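Local coordinates for protein rhamnosidase B (PDB 2OKX) that hydrolyses terminal non-reducing alpha-L-rhamnose residues from alpha-L-rhamnosides, as a member of glycoside hydrolase family 78, at residues Arg4-Trp10 with Gly110-Glu116; Pro39-Thr45 with Phe72-Ile78; Asp683-Ile687 with Phe846-Arg850. Numbering follows the deposited sequence.

Interaction 1. Residues Arg4-Trp10 with Gly110-Glu116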
loop_
_atom_site.group_PDB
_atom_site.type_symbol
_atom_site.label_atom_id
_atom_site.label_comp_id
_atom_site.label_asym_id
_atom_site.label_seq_id
_atom_site.Cartn_x
_atom_site.Cartn_y
_atom_site.Cartn_z
ATOM N N ARG A 4 -23.268 -18.366 6.652
ATOM C CA ARG A 4 -23.747 -19.325 7.631
ATOM C C ARG A 4 -24.818 -18.664 8.490
ATOM O O ARG A 4 -25.008 -17.453 8.437
ATOM C CB ARG A 4 -22.590 -19.793 8.523
ATOM C CG ARG A 4 -21.929 -18.692 9.345
ATOM C CD ARG A 4 -20.754 -19.242 10.135
ATOM N NE ARG A 4 -21.168 -20.182 11.175
ATOM C CZ ARG A 4 -21.570 -19.827 12.392
ATOM N NH1 ARG A 4 -21.617 -18.542 12.728
ATOM N NH2 ARG A 4 -21.914 -20.756 13.280
ATOM N N ASN A 5 -25.512 -19.465 9.291
ATOM C CA ASN A 5 -26.547 -18.934 10.182
ATOM C C ASN A 5 -25.849 -18.651 11.482
ATOM O O ASN A 5 -25.250 -19.563 12.088
ATOM C CB ASN A 5 -27.645 -19.975 10.436
ATOM C CG ASN A 5 -28.334 -20.411 9.177
ATOM O OD1 ASN A 5 -28.674 -19.577 8.289
ATOM N ND2 ASN A 5 -28.581 -21.719 9.068
ATOM N N TRP A 6 -25.923 -17.412 11.933
ATOM C CA TRP A 6 -25.280 -17.023 13.163
ATOM C C TRP A 6 -26.179 -17.087 14.403
ATOM O O TRP A 6 -27.386 -16.833 14.335
ATOM C CB TRP A 6 -24.727 -15.602 13.017
ATOM C CG TRP A 6 -23.640 -15.483 11.993
ATOM C CD1 TRP A 6 -23.778 -15.452 10.633
ATOM C CD2 TRP A 6 -22.243 -15.366 12.258
ATOM N NE1 TRP A 6 -22.548 -15.311 10.036
ATOM C CE2 TRP A 6 -21.588 -15.256 11.013
ATOM C CE3 TRP A 6 -21.482 -15.341 13.429
ATOM C CZ2 TRP A 6 -20.194 -15.123 10.904
ATOM C CZ3 TRP A 6 -20.091 -15.208 13.323
ATOM C CH2 TRP A 6 -19.468 -15.099 12.064
ATOM N N ASN A 7 -25.561 -17.415 15.530
ATOM C CA ASN A 7 -26.242 -17.499 16.815
ATOM C C ASN A 7 -25.482 -16.588 17.761
ATOM O O ASN A 7 -25.417 -16.827 18.965
ATOM C CB ASN A 7 -26.213 -18.932 17.350
ATOM C CG ASN A 7 -26.916 -19.905 16.433
ATOM O OD1 ASN A 7 -28.113 -19.776 16.176
ATOM N ND2 ASN A 7 -26.174 -20.887 15.927
ATOM N N ALA A 8 -24.886 -15.548 17.189
ATOM C CA ALA A 8 -24.121 -14.578 17.956
ATOM C C ALA A 8 -24.576 -13.191 17.534
ATOM O O ALA A 8 -25.228 -13.032 16.501
ATOM C CB ALA A 8 -22.629 -14.750 17.687
ATOM N N SER A 9 -24.227 -12.188 18.330
ATOM C CA SER A 9 -24.621 -10.823 18.025
ATOM C C SER A 9 -23.428 -9.889 17.907
ATOM O O SER A 9 -22.411 -10.079 18.574
ATOM C CB SER A 9 -25.556 -10.298 19.119
ATOM O OG SER A 9 -26.682 -11.144 19.273
ATOM N N TRP A 10 -23.553 -8.888 17.040
ATOM C CA TRP A 10 -22.503 -7.893 16.883
ATOM C C TRP A 10 -22.501 -7.122 18.195
ATOM O O TRP A 10 -23.563 -6.717 18.678
ATOM C CB TRP A 10 -22.826 -6.913 15.756
ATOM C CG TRP A 10 -22.477 -7.367 14.381
ATOM C CD1 TRP A 10 -23.304 -7.953 13.472
ATOM C CD2 TRP A 10 -21.207 -7.218 13.734
ATOM N NE1 TRP A 10 -22.633 -8.173 12.291
ATOM C CE2 TRP A 10 -21.342 -7.732 12.427
ATOM C CE3 TRP A 10 -19.969 -6.696 14.133
ATOM C CZ2 TRP A 10 -20.283 -7.737 11.511
ATOM C CZ3 TRP A 10 -18.914 -6.702 13.221
ATOM C CH2 TRP A 10 -19.081 -7.218 11.927
ATOM N N GLY A 110 -17.372 -2.770 16.060
ATOM C CA GLY A 110 -18.119 -3.989 16.272
ATOM C C GLY A 110 -17.332 -5.279 16.179
ATOM O O GLY A 110 -16.328 -5.376 15.471
ATOM N N LEU A 111 -17.811 -6.274 16.914
ATOM C CA LEU A 111 -17.210 -7.595 16.944
ATOM C C LEU A 111 -18.307 -8.646 17.009
ATOM O O LEU A 111 -19.265 -8.509 17.770
ATOM C CB LEU A 111 -16.314 -7.753 18.169
ATOM C CG LEU A 111 -15.875 -9.197 18.448
ATOM C CD1 LEU A 111 -14.948 -9.679 17.342
ATOM C CD2 LEU A 111 -15.178 -9.271 19.800
ATOM N N ILE A 112 -18.171 -9.686 16.197
ATOM C CA ILE A 112 -19.121 -10.784 16.202
ATOM C C ILE A 112 -18.309 -12.071 16.065
ATOM O O ILE A 112 -17.529 -12.230 15.122
ATOM C CB ILE A 112 -20.157 -10.661 15.055
ATOM C CG1 ILE A 112 -21.208 -11.764 15.194
ATOM C CG2 ILE A 112 -19.468 -10.730 13.700
ATOM C CD1 ILE A 112 -22.404 -11.593 14.287
ATOM N N ALA A 113 -18.474 -12.971 17.030
ATOM C CA ALA A 113 -17.745 -14.232 17.031
ATOM C C ALA A 113 -18.580 -15.348 17.630
ATOM O O ALA A 113 -19.374 -15.126 18.544
ATOM C CB ALA A 113 -16.444 -14.080 17.809
ATOM N N GLU A 114 -18.388 -16.555 17.116
ATOM C CA GLU A 114 -19.136 -17.704 17.596
ATOM C C GLU A 114 -18.310 -18.978 17.471
ATOM O O GLU A 114 -17.702 -19.230 16.430
ATOM C CB GLU A 114 -20.424 -17.848 16.785
ATOM C CG GLU A 114 -21.403 -18.878 17.323
ATOM C CD GLU A 114 -22.563 -19.109 16.378
ATOM O OE1 GLU A 114 -23.088 -18.116 15.834
ATOM O OE2 GLU A 114 -22.956 -20.279 16.186
ATOM N N ILE A 115 -18.281 -19.769 18.541
ATOM C CA ILE A 115 -17.557 -21.032 18.540
ATOM C C ILE A 115 -18.590 -22.136 18.370
ATOM O O ILE A 115 -19.543 -22.227 19.144
ATOM C CB ILE A 115 -16.788 -21.255 19.856
ATOM C CG1 ILE A 115 -15.699 -20.191 20.004
ATOM C CG2 ILE A 115 -16.174 -22.648 19.870
ATOM C CD1 ILE A 115 -14.865 -20.341 21.253
ATOM N N GLU A 116 -18.400 -22.965 17.352
ATOM C CA GLU A 116 -19.328 -24.047 17.066
ATOM C C GLU A 116 -18.610 -25.382 16.946
ATOM O O GLU A 116 -17.508 -25.464 16.401
ATOM C CB GLU A 116 -20.088 -23.745 15.770
ATOM C CG GLU A 116 -21.052 -24.835 15.328
ATOM C CD GLU A 116 -21.856 -24.441 14.098
ATOM O OE1 GLU A 116 -21.248 -24.179 13.038
ATOM O OE2 GLU A 116 -23.102 -24.391 14.192
HETATM O O HOH W 1 -21.022 -22.655 10.061
#

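Interaction 2. Residues Pro39-Thr45 with Phe72-Ile78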
loop_
_atom_site.group_PDB
_atom_site.type_symbol
_atom_site.label_atom_id
_atom_site.label_comp_id
_atom_site.label_asym_id
_atom_site.label_seq_id
_atom_site.Cartn_x
_atom_site.Cartn_y
_atom_site.Cartn_z
ATOM N N PRO A 39 -14.479 -30.763 14.549
ATOM C CA PRO A 39 -13.591 -29.648 14.889
ATOM C C PRO A 39 -14.337 -28.483 15.526
ATOM O O PRO A 39 -15.467 -28.175 15.148
ATOM C CB PRO A 39 -12.995 -29.268 13.541
ATOM C CG PRO A 39 -14.139 -29.505 12.615
ATOM C CD PRO A 39 -14.676 -30.843 13.090
ATOM N N ALA A 40 -13.702 -27.848 16.502
ATOM C CA ALA A 40 -14.295 -26.703 17.168
ATOM C C ALA A 40 -13.911 -25.488 16.331
ATOM O O ALA A 40 -12.758 -25.058 16.341
ATOM C CB ALA A 40 -13.744 -26.574 18.581
ATOM N N MET A 41 -14.880 -24.953 15.595
ATOM C CA MET A 41 -14.641 -23.802 14.737
ATOM C C MET A 41 -15.033 -22.483 15.397
ATOM O O MET A 41 -16.052 -22.396 16.087
ATOM C CB MET A 41 -15.418 -23.949 13.423
ATOM C CG MET A 41 -15.064 -25.183 12.606
ATOM S SD MET A 41 -13.298 -25.282 12.217
ATOM C CE MET A 41 -13.152 -23.983 10.967
ATOM N N LEU A 42 -14.211 -21.463 15.178
ATOM C CA LEU A 42 -14.465 -20.134 15.714
ATOM C C LEU A 42 -14.603 -19.207 14.512
ATOM O O LEU A 42 -13.629 -18.936 13.803
ATOM C CB LEU A 42 -13.310 -19.683 16.612
ATOM C CG LEU A 42 -13.541 -18.434 17.468
ATOM C CD1 LEU A 42 -12.470 -18.339 18.544
ATOM C CD2 LEU A 42 -13.532 -17.189 16.588
ATOM N N HIS A 43 -15.828 -18.745 14.278
ATOM C CA HIS A 43 -16.139 -17.856 13.165
ATOM C C HIS A 43 -16.138 -16.430 13.690
ATOM O O HIS A 43 -16.782 -16.133 14.694
ATOM C CB HIS A 43 -17.510 -18.217 12.602
ATOM C CG HIS A 43 -17.662 -19.673 12.292
ATOM N ND1 HIS A 43 -17.100 -20.264 11.180
ATOM C CD2 HIS A 43 -18.309 -20.661 12.957
ATOM C CE1 HIS A 43 -17.396 -21.551 11.171
ATOM N NE2 HIS A 43 -18.129 -21.818 12.238
ATOM N N ILE A 44 -15.428 -15.542 13.004
ATOM C CA ILE A 44 -15.317 -14.170 13.475
ATOM C C ILE A 44 -15.034 -13.115 12.410
ATOM O O ILE A 44 -14.445 -13.394 11.363
ATOM C CB ILE A 44 -14.191 -14.082 14.538
ATOM C CG1 ILE A 44 -13.976 -12.636 14.991
ATOM C CG2 ILE A 44 -12.892 -14.644 13.957
ATOM C CD1 ILE A 44 -12.899 -12.489 16.060
ATOM N N THR A 45 -15.483 -11.898 12.695
ATOM C CA THR A 45 -15.236 -10.746 11.841
ATOM C C THR A 45 -15.384 -9.536 12.750
ATOM O O THR A 45 -15.938 -9.641 13.844
ATOM C CB THR A 45 -16.211 -10.649 10.645
ATOM O OG1 THR A 45 -15.727 -9.653 9.733
ATOM C CG2 THR A 45 -17.609 -10.259 11.101
ATOM N N PHE A 72 -16.448 -9.923 5.090
ATOM C CA PHE A 72 -15.786 -11.224 5.185
ATOM C C PHE A 72 -15.514 -11.663 6.624
ATOM O O PHE A 72 -15.037 -10.876 7.446
ATOM C CB PHE A 72 -14.465 -11.184 4.414
ATOM C CG PHE A 72 -14.622 -11.275 2.922
ATOM C CD1 PHE A 72 -14.883 -12.494 2.310
ATOM C CD2 PHE A 72 -14.489 -10.140 2.124
ATOM C CE1 PHE A 72 -15.005 -12.591 0.917
ATOM C CE2 PHE A 72 -14.610 -10.224 0.735
ATOM C CZ PHE A 72 -14.867 -11.455 0.131
ATOM N N TYR A 73 -15.813 -12.923 6.929
ATOM C CA TYR A 73 -15.566 -13.445 8.268
ATOM C C TYR A 73 -14.623 -14.638 8.194
ATOM O O TYR A 73 -14.624 -15.386 7.214
ATOM C CB TYR A 73 -16.882 -13.839 8.957
ATOM C CG TYR A 73 -17.620 -14.998 8.329
ATOM C CD1 TYR A 73 -17.320 -16.315 8.676
ATOM C CD2 TYR A 73 -18.636 -14.778 7.397
ATOM C CE1 TYR A 73 -18.020 -17.387 8.111
ATOM C CE2 TYR A 73 -19.336 -15.837 6.829
ATOM C CZ TYR A 73 -19.024 -17.139 7.189
ATOM O OH TYR A 73 -19.720 -18.185 6.623
ATOM N N ASP A 74 -13.822 -14.811 9.240
ATOM C CA ASP A 74 -12.848 -15.895 9.297
ATOM C C ASP A 74 -13.319 -17.056 10.159
ATOM O O ASP A 74 -14.049 -16.858 11.129
ATOM C CB ASP A 74 -11.523 -15.363 9.845
ATOM C CG ASP A 74 -11.014 -14.176 9.061
ATOM O OD1 ASP A 74 -11.007 -14.254 7.818
ATOM O OD2 ASP A 74 -10.625 -13.170 9.682
ATOM N N SER A 75 -12.888 -18.262 9.799
ATOM C CA SER A 75 -13.246 -19.469 10.538
ATOM C C SER A 75 -11.978 -20.225 10.923
ATOM O O SER A 75 -11.291 -20.768 10.060
ATOM C CB SER A 75 -14.140 -20.374 9.684
ATOM O OG SER A 75 -15.308 -19.696 9.253
ATOM N N TYR A 76 -11.676 -20.256 12.218
ATOM C CA TYR A 76 -10.488 -20.949 12.713
ATOM C C TYR A 76 -10.801 -22.264 13.406
ATOM O O TYR A 76 -11.789 -22.372 14.130
ATOM C CB TYR A 76 -9.732 -20.101 13.736
ATOM C CG TYR A 76 -9.231 -18.770 13.245
ATOM C CD1 TYR A 76 -10.080 -17.665 13.174
ATOM C CD2 TYR A 76 -7.898 -18.606 12.875
ATOM C CE1 TYR A 76 -9.610 -16.426 12.747
ATOM C CE2 TYR A 76 -7.418 -17.373 12.447
ATOM C CZ TYR A 76 -8.278 -16.287 12.384
ATOM O OH TYR A 76 -7.809 -15.071 11.946
ATOM N N ASP A 77 -9.949 -23.259 13.187
ATOM C CA ASP A 77 -10.103 -24.529 13.875
ATOM C C ASP A 77 -9.273 -24.295 15.136
ATOM O O ASP A 77 -8.042 -24.246 15.069
ATOM C CB ASP A 77 -9.492 -25.673 13.073
ATOM C CG ASP A 77 -9.641 -27.013 13.773
ATOM O OD1 ASP A 77 -9.501 -27.056 15.015
ATOM O OD2 ASP A 77 -9.888 -28.022 13.084
ATOM N N ILE A 78 -9.937 -24.130 16.278
ATOM C CA ILE A 78 -9.229 -23.872 17.529
ATOM C C ILE A 78 -9.018 -25.099 18.409
ATOM O O ILE A 78 -8.747 -24.968 19.601
ATOM C CB ILE A 78 -9.957 -22.801 18.374
ATOM C CG1 ILE A 78 -11.403 -23.238 18.634
ATOM C CG2 ILE A 78 -9.913 -21.456 17.661
ATOM C CD1 ILE A 78 -12.156 -22.326 19.573
HETATM O O HOH W 2 -10.996 -28.880 16.582
#

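Interaction 3. Residues Asp683-Ile687 with Phe846-Arg850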
loop_
_atom_site.group_PDB
_atom_site.type_symbol
_atom_site.label_atom_id
_atom_site.label_comp_id
_atom_site.label_asym_id
_atom_site.label_seq_id
_atom_site.Cartn_x
_atom_site.Cartn_y
_atom_site.Cartn_z
ATOM N N ASP A 683 1.386 5.870 -17.438
ATOM C CA ASP A 683 2.727 5.814 -16.854
ATOM C C ASP A 683 3.141 7.104 -16.139
ATOM O O ASP A 683 2.569 8.170 -16.376
ATOM C CB ASP A 683 3.742 5.507 -17.964
ATOM C CG ASP A 683 5.097 5.098 -17.425
ATOM O OD1 ASP A 683 6.079 5.133 -18.202
ATOM O OD2 ASP A 683 5.181 4.727 -16.234
ATOM N N TRP A 684 4.142 7.003 -15.267
ATOM C CA TRP A 684 4.644 8.171 -14.539
ATOM C C TRP A 684 5.743 8.807 -15.384
ATOM O O TRP A 684 6.933 8.680 -15.088
ATOM C CB TRP A 684 5.205 7.766 -13.165
ATOM C CG TRP A 684 4.165 7.244 -12.207
ATOM C CD1 TRP A 684 4.122 6.001 -11.639
ATOM C CD2 TRP A 684 3.014 7.949 -11.713
ATOM N NE1 TRP A 684 3.017 5.887 -10.827
ATOM C CE2 TRP A 684 2.320 7.067 -10.854
ATOM C CE3 TRP A 684 2.504 9.241 -11.915
ATOM C CZ2 TRP A 684 1.138 7.432 -10.197
ATOM C CZ3 TRP A 684 1.327 9.604 -11.260
ATOM C CH2 TRP A 684 0.659 8.701 -10.412
ATOM N N ALA A 685 5.328 9.482 -16.449
ATOM C CA ALA A 685 6.254 10.139 -17.361
ATOM C C ALA A 685 5.529 11.298 -18.040
ATOM O O ALA A 685 4.301 11.351 -18.030
ATOM C CB ALA A 685 6.751 9.146 -18.402
ATOM N N PRO A 686 6.285 12.233 -18.643
ATOM C CA PRO A 686 5.767 13.416 -19.341
ATOM C C PRO A 686 4.861 13.131 -20.540
ATOM O O PRO A 686 4.893 13.862 -21.529
ATOM C CB PRO A 686 7.038 14.153 -19.763
ATOM C CG PRO A 686 8.030 13.746 -18.733
ATOM C CD PRO A 686 7.755 12.274 -18.593
ATOM N N ILE A 687 4.069 12.067 -20.457
ATOM C CA ILE A 687 3.145 11.714 -21.530
ATOM C C ILE A 687 2.046 12.772 -21.561
ATOM O O ILE A 687 1.588 13.222 -20.511
ATOM C CB ILE A 687 2.471 10.341 -21.274
ATOM C CG1 ILE A 687 3.499 9.218 -21.394
ATOM C CG2 ILE A 687 1.321 10.128 -22.253
ATOM C CD1 ILE A 687 2.941 7.855 -21.043
ATOM N N PHE A 846 12.869 11.243 -13.095
ATOM C CA PHE A 846 11.528 11.598 -13.552
ATOM C C PHE A 846 10.950 12.341 -12.352
ATOM O O PHE A 846 11.051 11.866 -11.222
ATOM C CB PHE A 846 10.681 10.360 -13.865
ATOM C CG PHE A 846 11.005 9.717 -15.186
ATOM C CD1 PHE A 846 12.068 8.828 -15.302
ATOM C CD2 PHE A 846 10.250 10.012 -16.319
ATOM C CE1 PHE A 846 12.376 8.242 -16.523
ATOM C CE2 PHE A 846 10.550 9.431 -17.549
ATOM C CZ PHE A 846 11.614 8.544 -17.652
ATOM N N ALA A 847 10.359 13.507 -12.589
ATOM C CA ALA A 847 9.811 14.306 -11.497
ATOM C C ALA A 847 8.473 13.828 -10.942
ATOM O O ALA A 847 8.106 14.175 -9.817
ATOM C CB ALA A 847 9.691 15.759 -11.941
ATOM N N GLU A 848 7.747 13.026 -11.715
ATOM C CA GLU A 848 6.435 12.547 -11.284
ATOM C C GLU A 848 6.389 11.651 -10.045
ATOM O O GLU A 848 7.340 10.933 -9.727
ATOM C CB GLU A 848 5.723 11.799 -12.424
ATOM C CG GLU A 848 5.331 12.639 -13.630
ATOM C CD GLU A 848 6.441 12.751 -14.656
ATOM O OE1 GLU A 848 6.222 13.407 -15.697
ATOM O OE2 GLU A 848 7.530 12.182 -14.427
ATOM N N ASN A 849 5.258 11.733 -9.350
ATOM C CA ASN A 849 4.956 10.908 -8.188
ATOM C C ASN A 849 6.018 10.763 -7.086
ATOM O O ASN A 849 6.187 9.680 -6.533
ATOM C CB ASN A 849 4.538 9.526 -8.713
ATOM C CG ASN A 849 3.875 8.665 -7.662
ATOM O OD1 ASN A 849 2.967 9.107 -6.958
ATOM N ND2 ASN A 849 4.313 7.416 -7.565
ATOM N N ARG A 850 6.721 11.844 -6.757
ATOM C CA ARG A 850 7.734 11.787 -5.700
ATOM C C ARG A 850 7.942 13.159 -5.051
ATOM O O ARG A 850 7.871 14.188 -5.723
ATOM C CB ARG A 850 9.054 11.238 -6.257
ATOM C CG ARG A 850 9.718 12.091 -7.335
ATOM C CD ARG A 850 10.793 11.286 -8.070
ATOM N NE ARG A 850 10.205 10.313 -8.993
ATOM C CZ ARG A 850 10.878 9.341 -9.606
ATOM N NH1 ARG A 850 12.179 9.189 -9.400
ATOM N NH2 ARG A 850 10.248 8.524 -10.443
HETATM O O HOH W 3 3.649 13.868 -16.072
#

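Interaction 1. Residues Arg4-Trp10 with Gly110-Glu116
The carboxylate of E114 is the polar centre of this contact. Its OE1 accepts a short hydrogen bond from the backbone N of N7 (2.6 Å), while its OE2 takes the guanidinium NH2 of R4 at 3.1 Å in a salt bridge and ND2 of N7 at 3.3 Å. A second, weak bond runs from R4 NH1 to E114 OE1 (3.5 Å), so the carboxylate and guanidinium meet side by side near the guanidinium plane. R4 NH2 also reaches OE1 of E116 at 3.5 Å, weakly, which makes a network of one arginine and two glutamates; water 1 accepts from R4 NE at 2.7 Å and bonds weakly to E116 OE1. T121, on the adjacent strand 120-124, is a further hydrogen-bond partner of E114 OE2.

Beyond the charges the contact turns apolar around I112. Its CG2 lies 3.8 Å from W10 CE2, over the face of the indole in a CH-pi contact 8° off the ring normal, and its CD1 is 4.0 Å from CE3 of W6. A8 CB packs against I112 CG1 at 4.1 Å. G110 lets W10 come close: W10 CE3 is 3.6 Å from G110 C, where a CB would clash.

I112, E114 and E116 share one face of strand 110-117, whereas L111 and I115 point the other way, onto strand 87-96 of the second sheet. The N-terminal arm thus runs along strand 110-117 on the outer face of the five-stranded sheet before entering strand 9-12 of the seven-stranded one, consistent with a beta-sandwich of the galactose-binding-domain-like type.

Interaction 2. Residues Pro39-Thr45 with Phe72-Ile78
This is an antiparallel strand pairing inside the five-stranded sheet of the N-terminal domain, with strands 41-45 and 72-77 running 157° apart and their axes 4.4 Å from each other. L42-Y76 and I44-D74 are the hydrogen-bonded pairs: L42 N to Y76 O and Y76 N to L42 O are both 2.8 Å, I44 N to D74 O 2.7 Å, and D74 N to I44 O 2.6 Å. I78 N to A40 O (3.0 Å) extends the pairing at one end; at the other, the T45 hydroxyl OG1 donates to F72 O at 2.7 Å.

L42, I44 and Y76 point toward strand 49-54 of the opposing sheet, with I44 CG2 3.9 Å from Y76 CE1; on that side D74 bonds to Y50 and R193. The other face carries M41, H43, S75 and D77, where H43 ND1 and S75 OG share a hydrogen bond of 2.7 Å. The pair is therefore two-faced, mostly apolar toward the sandwich interior and largely polar on the outer side.

Interaction 3. Residues Asp683-Ile687 with Phe846-Arg850
Two loops meet here through side chains, without a direct hydrogen bond between them. W684 is the centre of an inverse gamma turn closed by a weak A685 N to D683 O bond (3.1 Å); with chi1 m, its indole offers one face to N849 CB, which sits 3.8 Å from the centroid of the six-membered ring and 14° off its normal, a CH-pi contact. The left-handed backbone conformation of N849 (phi 48°, psi 40°) turns its CA-CB bond toward the 683-687 loop, while its t rotamer carries the amide on, ND2 making a weak hydrogen bond to E841.

E848 combines m at chi1 with p at chi2, a bent form that lays its carboxylate against the A685-P686 backbone. E848 OE1 stops 3.2 Å from P686 N, which has no hydrogen to offer, and water 3 lies 2.6 Å from E848 OE1. F846, also m at chi1, packs on the same part of the loop: F846 CE2 is 3.9 Å from A685 CB, and P686 CD meets the ring edge at F846 CD2 (4.1 Å). R850 folds back within its own loop, R850 NE donating to E848 O at 3.0 Å.

Both are loops of the helical barrel of the six-hairpin glycosidase domain, one following helix 647-665 and the other helix 817-833. Behind the contact, D683, A685 and I687 rest on Q765 of helix 764-772, while M842 touches W684, N849 and R850.

Overall arrangement
Interactions 1 and 2 belong to one beta-sandwich and touch directly: strands 110-117 and 41-47 are neighbours in the five-stranded sheet, with E116 N 2.7 Å from M41 O and E114 O 2.9 Å from H43 N. Interaction 2, nested in sequence within the span of interaction 1, is the more buried and relies on backbone hydrogen bonds. Interaction 1 lays the N-terminal arm over that sheet, partly buried, through charged side chains and tryptophans. Interaction 3 lies in a different domain across the chain's centre, about 48 and 45 Å from interactions 1 and 2 between centres; this surface contact joins irregular loops by ring and van der Waals packing.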